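Local structure of putative peptidyl-arginine deiminase (Chlorobium tepidum, 1XKN) at residues S48-L58 / Y79-T90. The protein is a putative deiminase, probably hydrolysing the guanidinium group of agmatine or of peptidyl-arginine. Residues are numbered along the deposited sequence; the frame is centred on the assembly and turned at random.
Sequences SRSETVNINVL and YAERIVFHRIPT
With R82 extended from CG to NE (chi2 178°, chi3 -178°), its guanidinium reaches the backbone carbonyls of S48 and R49. R82 NH1 donates to S48 O at 2.8 Å, in the carbonyl plane, and more weakly to R49 O, so one nitrogen grips two successive carbonyls. R49 CA sits over one face of the Y79 ring, 4.3 Å from its centroid, in a CH-pi contact; at the ring's rim Y79 CD1 rests against a face of the R82 guanidinium. A water bridges R49 NE and Y79 OH, while R49 NH1 is hydrogen-bonded to Q46 OE1 and NH2 forms a salt bridge with E321.

From V53 onward the backbones pair as parallel strands. V53 N to R82 O opens the series, and V84 N, I55 N, H86 N and V57 N carry it on, alternating between strands, before a weak I88 N to V57 O bond ends it. On one face I55 CD1 meets I83 CG2 at 3.7 Å, and V57 CG1 meets F85 CD2 at the ring edge, 3.8 Å away. N56 and H86 project from the other face, where N56 OD1 is buried against I88 CD1 without a polar partner.

These strands belong to the beta-alpha-beta unit 52-57, 60-73, 83-87. Helix 60-73 packs on I83 and F85, strand 15-21 pairs with the far side of 52-57, and strand 83-87 forms an outer edge of the sheet.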
loop_
_atom_site.group_PDB
_atom_site.type_symbol
_atom_site.label_atom_id
_atom_site.label_comp_id
_atom_site.label_asym_id
_atom_site.label_seq_id
_atom_site.Cartn_x
_atom_site.Cartn_y
_atom_site.Cartn_z
ATOM N N SER A 48 -6.066 0.165 15.302
ATOM C CA SER A 48 -5.897 0.759 16.627
ATOM C C SER A 48 -5.550 -0.276 17.696
ATOM O O SER A 48 -5.106 0.078 18.783
ATOM C CB SER A 48 -7.152 1.548 17.038
ATOM O OG SER A 48 -8.257 0.706 17.306
ATOM N N ARG A 49 -5.751 -1.552 17.386
ATOM C CA ARG A 49 -5.424 -2.613 18.329
ATOM C C ARG A 49 -3.912 -2.813 18.327
ATOM O O ARG A 49 -3.327 -3.290 19.302
ATOM C CB ARG A 49 -6.093 -3.924 17.909
ATOM C CG ARG A 49 -7.608 -3.907 17.936
ATOM C CD ARG A 49 -8.146 -5.237 17.436
ATOM N NE ARG A 49 -7.653 -6.346 18.250
ATOM C CZ ARG A 49 -7.350 -7.548 17.772
ATOM N NH1 ARG A 49 -7.486 -7.802 16.477
ATOM N NH2 ARG A 49 -6.911 -8.499 18.588
ATOM N N SER A 50 -3.290 -2.417 17.222
ATOM C CA SER A 50 -1.860 -2.590 17.014
ATOM C C SER A 50 -0.976 -1.364 17.212
ATOM O O SER A 50 0.113 -1.457 17.784
ATOM C CB SER A 50 -1.638 -3.128 15.596
ATOM O OG SER A 50 -0.270 -3.122 15.237
ATOM N N GLU A 51 -1.444 -0.213 16.742
ATOM C CA GLU A 51 -0.637 0.991 16.826
ATOM C C GLU A 51 -1.479 2.246 16.640
ATOM O O GLU A 51 -2.706 2.178 16.514
ATOM C CB GLU A 51 0.445 0.933 15.735
ATOM C CG GLU A 51 -0.128 0.988 14.306
ATOM C CD GLU A 51 0.563 0.049 13.327
ATOM O OE1 GLU A 51 0.831 0.472 12.180
ATOM O OE2 GLU A 51 0.820 -1.121 13.688
ATOM N N THR A 52 -0.802 3.389 16.632
ATOM C CA THR A 52 -1.446 4.681 16.435
ATOM C C THR A 52 -2.004 4.731 15.019
ATOM O O THR A 52 -1.386 4.222 14.077
ATOM C CB THR A 52 -0.431 5.829 16.594
ATOM O OG1 THR A 52 0.119 5.803 17.918
ATOM C CG2 THR A 52 -1.103 7.174 16.350
ATOM N N VAL A 53 -3.176 5.341 14.877
ATOM C CA VAL A 53 -3.820 5.478 13.578
ATOM C C VAL A 53 -4.035 6.966 13.310
ATOM O O VAL A 53 -4.749 7.642 14.049
ATOM C CB VAL A 53 -5.192 4.766 13.550
ATOM C CG1 VAL A 53 -5.774 4.809 12.149
ATOM C CG2 VAL A 53 -5.040 3.329 14.029
ATOM N N ASN A 54 -3.388 7.472 12.265
ATOM C CA ASN A 54 -3.512 8.873 11.882
ATOM C C ASN A 54 -4.484 8.944 10.716
ATOM O O ASN A 54 -4.244 8.345 9.669
ATOM C CB ASN A 54 -2.145 9.431 11.473
ATOM C CG ASN A 54 -1.196 9.566 12.648
ATOM O OD1 ASN A 54 -0.123 8.956 12.677
ATOM N ND2 ASN A 54 -1.586 10.368 13.625
ATOM N N ILE A 55 -5.579 9.677 10.899
ATOM C CA ILE A 55 -6.603 9.777 9.864
ATOM C C ILE A 55 -6.793 11.186 9.320
ATOM O O ILE A 55 -6.982 12.136 10.080
ATOM C CB ILE A 55 -7.964 9.278 10.400
ATOM C CG1 ILE A 55 -7.810 7.852 10.939
ATOM C CG2 ILE A 55 -9.017 9.340 9.295
ATOM C CD1 ILE A 55 -9.089 7.246 11.469
ATOM N N ASN A 56 -6.752 11.313 7.996
ATOM C CA ASN A 56 -6.943 12.604 7.352
ATOM C C ASN A 56 -8.428 12.835 7.101
ATOM O O ASN A 56 -9.109 11.985 6.524
ATOM C CB ASN A 56 -6.206 12.670 6.009
ATOM C CG ASN A 56 -4.712 12.533 6.150
ATOM O OD1 ASN A 56 -4.099 13.159 7.010
ATOM N ND2 ASN A 56 -4.112 11.727 5.282
ATOM N N VAL A 57 -8.921 13.983 7.547
ATOM C CA VAL A 57 -10.316 14.355 7.351
ATOM C C VAL A 57 -10.349 15.795 6.849
ATOM O O VAL A 57 -9.411 16.560 7.077
ATOM C CB VAL A 57 -11.132 14.245 8.657
ATOM C CG1 VAL A 57 -11.261 12.784 9.067
ATOM C CG2 VAL A 57 -10.460 15.046 9.762
ATOM N N LEU A 58 -11.429 16.162 6.169
ATOM C CA LEU A 58 -11.569 17.504 5.606
ATOM C C LEU A 58 -12.041 18.560 6.594
ATOM O O LEU A 58 -11.680 19.730 6.480
ATOM C CB LEU A 58 -12.556 17.472 4.436
ATOM C CG LEU A 58 -12.184 16.654 3.201
ATOM C CD1 LEU A 58 -13.376 16.579 2.254
ATOM C CD2 LEU A 58 -10.998 17.294 2.518
ATOM N N TYR A 79 -9.342 1.834 22.600
ATOM C CA TYR A 79 -8.187 2.294 21.837
ATOM C C TYR A 79 -8.397 3.671 21.220
ATOM O O TYR A 79 -7.645 4.081 20.334
ATOM C CB TYR A 79 -7.865 1.283 20.731
ATOM C CG TYR A 79 -7.819 -0.149 21.216
ATOM C CD1 TYR A 79 -6.882 -0.555 22.172
ATOM C CD2 TYR A 79 -8.731 -1.096 20.746
ATOM C CE1 TYR A 79 -6.860 -1.865 22.647
ATOM C CE2 TYR A 79 -8.717 -2.407 21.216
ATOM C CZ TYR A 79 -7.782 -2.785 22.166
ATOM O OH TYR A 79 -7.784 -4.074 22.649
ATOM N N ALA A 80 -9.407 4.388 21.703
ATOM C CA ALA A 80 -9.727 5.714 21.186
ATOM C C ALA A 80 -8.553 6.694 21.165
ATOM O O ALA A 80 -8.407 7.465 20.215
ATOM C CB ALA A 80 -10.888 6.311 21.979
ATOM N N GLU A 81 -7.719 6.672 22.202
ATOM C CA GLU A 81 -6.573 7.580 22.266
ATOM C C GLU A 81 -5.568 7.337 21.147
ATOM O O GLU A 81 -4.783 8.222 20.815
ATOM C CB GLU A 81 -5.843 7.449 23.606
ATOM C CG GLU A 81 -6.621 7.933 24.826
ATOM C CD GLU A 81 -7.803 7.049 25.149
ATOM O OE1 GLU A 81 -7.646 5.813 25.103
ATOM O OE2 GLU A 81 -8.883 7.590 25.464
ATOM N N ARG A 82 -5.595 6.138 20.573
ATOM C CA ARG A 82 -4.668 5.781 19.509
ATOM C C ARG A 82 -5.083 6.298 18.139
ATOM O O ARG A 82 -4.277 6.312 17.210
ATOM C CB ARG A 82 -4.497 4.266 19.454
ATOM C CG ARG A 82 -3.983 3.661 20.753
ATOM C CD ARG A 82 -3.891 2.154 20.642
ATOM N NE ARG A 82 -3.449 1.534 21.886
ATOM C CZ ARG A 82 -3.295 0.222 22.047
ATOM N NH1 ARG A 82 -3.545 -0.605 21.040
ATOM N NH2 ARG A 82 -2.892 -0.261 23.216
ATOM N N ILE A 83 -6.336 6.721 18.004
ATOM C CA ILE A 83 -6.804 7.238 16.727
ATOM C C ILE A 83 -6.763 8.762 16.742
ATOM O O ILE A 83 -7.546 9.418 17.432
ATOM C CB ILE A 83 -8.224 6.727 16.413
ATOM C CG1 ILE A 83 -8.200 5.197 16.335
ATOM C CG2 ILE A 83 -8.723 7.328 15.104
ATOM C CD1 ILE A 83 -9.528 4.550 16.034
ATOM N N VAL A 84 -5.817 9.308 15.986
ATOM C CA VAL A 84 -5.607 10.748 15.904
ATOM C C VAL A 84 -6.048 11.311 14.555
ATOM O O VAL A 84 -5.607 10.845 13.500
ATOM C CB VAL A 84 -4.114 11.093 16.108
ATOM C CG1 VAL A 84 -3.921 12.597 16.124
ATOM C CG2 VAL A 84 -3.610 10.470 17.404
ATOM N N PHE A 85 -6.909 12.325 14.592
ATOM C CA PHE A 85 -7.404 12.957 13.369
ATOM C C PHE A 85 -6.606 14.188 12.983
ATOM O O PHE A 85 -6.155 14.949 13.838
ATOM C CB PHE A 85 -8.879 13.342 13.525
ATOM C CG PHE A 85 -9.795 12.166 13.660
ATOM C CD1 PHE A 85 -9.976 11.547 14.890
ATOM C CD2 PHE A 85 -10.426 11.634 12.540
ATOM C CE1 PHE A 85 -10.771 10.410 15.002
ATOM C CE2 PHE A 85 -11.222 10.498 12.642
ATOM C CZ PHE A 85 -11.394 9.883 13.876
ATOM N N HIS A 86 -6.437 14.376 11.679
ATOM C CA HIS A 86 -5.710 15.520 11.159
ATOM C C HIS A 86 -6.546 16.196 10.095
ATOM O O HIS A 86 -7.094 15.530 9.215
ATOM C CB HIS A 86 -4.378 15.087 10.544
ATOM C CG HIS A 86 -3.475 14.385 11.504
ATOM N ND1 HIS A 86 -3.641 13.061 11.851
ATOM C CD2 HIS A 86 -2.425 14.835 12.229
ATOM C CE1 HIS A 86 -2.731 12.728 12.749
ATOM N NE2 HIS A 86 -1.981 13.786 12.996
ATOM N N ARG A 87 -6.661 17.517 10.188
ATOM C CA ARG A 87 -7.416 18.267 9.202
ATOM C C ARG A 87 -6.487 18.442 8.013
ATOM O O ARG A 87 -5.715 19.400 7.945
ATOM C CB ARG A 87 -7.834 19.634 9.754
ATOM C CG ARG A 87 -8.665 20.441 8.768
ATOM C CD ARG A 87 -9.055 21.810 9.310
ATOM N NE ARG A 87 -10.101 21.733 10.327
ATOM C CZ ARG A 87 -10.751 22.791 10.806
ATOM N NH1 ARG A 87 -10.462 24.006 10.360
ATOM N NH2 ARG A 87 -11.693 22.633 11.724
ATOM N N ILE A 88 -6.545 17.480 7.099
ATOM C CA ILE A 88 -5.725 17.479 5.898
ATOM C C ILE A 88 -6.632 17.099 4.732
ATOM O O ILE A 88 -7.137 15.977 4.664
ATOM C CB ILE A 88 -4.567 16.458 6.019
ATOM C CG1 ILE A 88 -3.600 16.894 7.126
ATOM C CG2 ILE A 88 -3.830 16.344 4.689
ATOM C CD1 ILE A 88 -2.357 16.022 7.245
ATOM N N PRO A 89 -6.856 18.038 3.799
ATOM C CA PRO A 89 -7.717 17.771 2.646
ATOM C C PRO A 89 -7.215 16.664 1.730
ATOM O O PRO A 89 -6.011 16.509 1.515
ATOM C CB PRO A 89 -7.777 19.123 1.941
ATOM C CG PRO A 89 -6.445 19.712 2.237
ATOM C CD PRO A 89 -6.258 19.380 3.704
ATOM N N THR A 90 -8.155 15.891 1.202
ATOM C CA THR A 90 -7.837 14.807 0.290
ATOM C C THR A 90 -8.914 14.774 -0.785
ATOM O O THR A 90 -10.030 15.255 -0.574
ATOM C CB THR A 90 -7.829 13.430 1.002
ATOM O OG1 THR A 90 -9.163 13.082 1.400
ATOM C CG2 THR A 90 -6.934 13.470 2.233
HETATM O O HOH W 1 -6.648 -6.043 21.112
HETATM O O HOH W 2 -10.016 12.313 3.836
#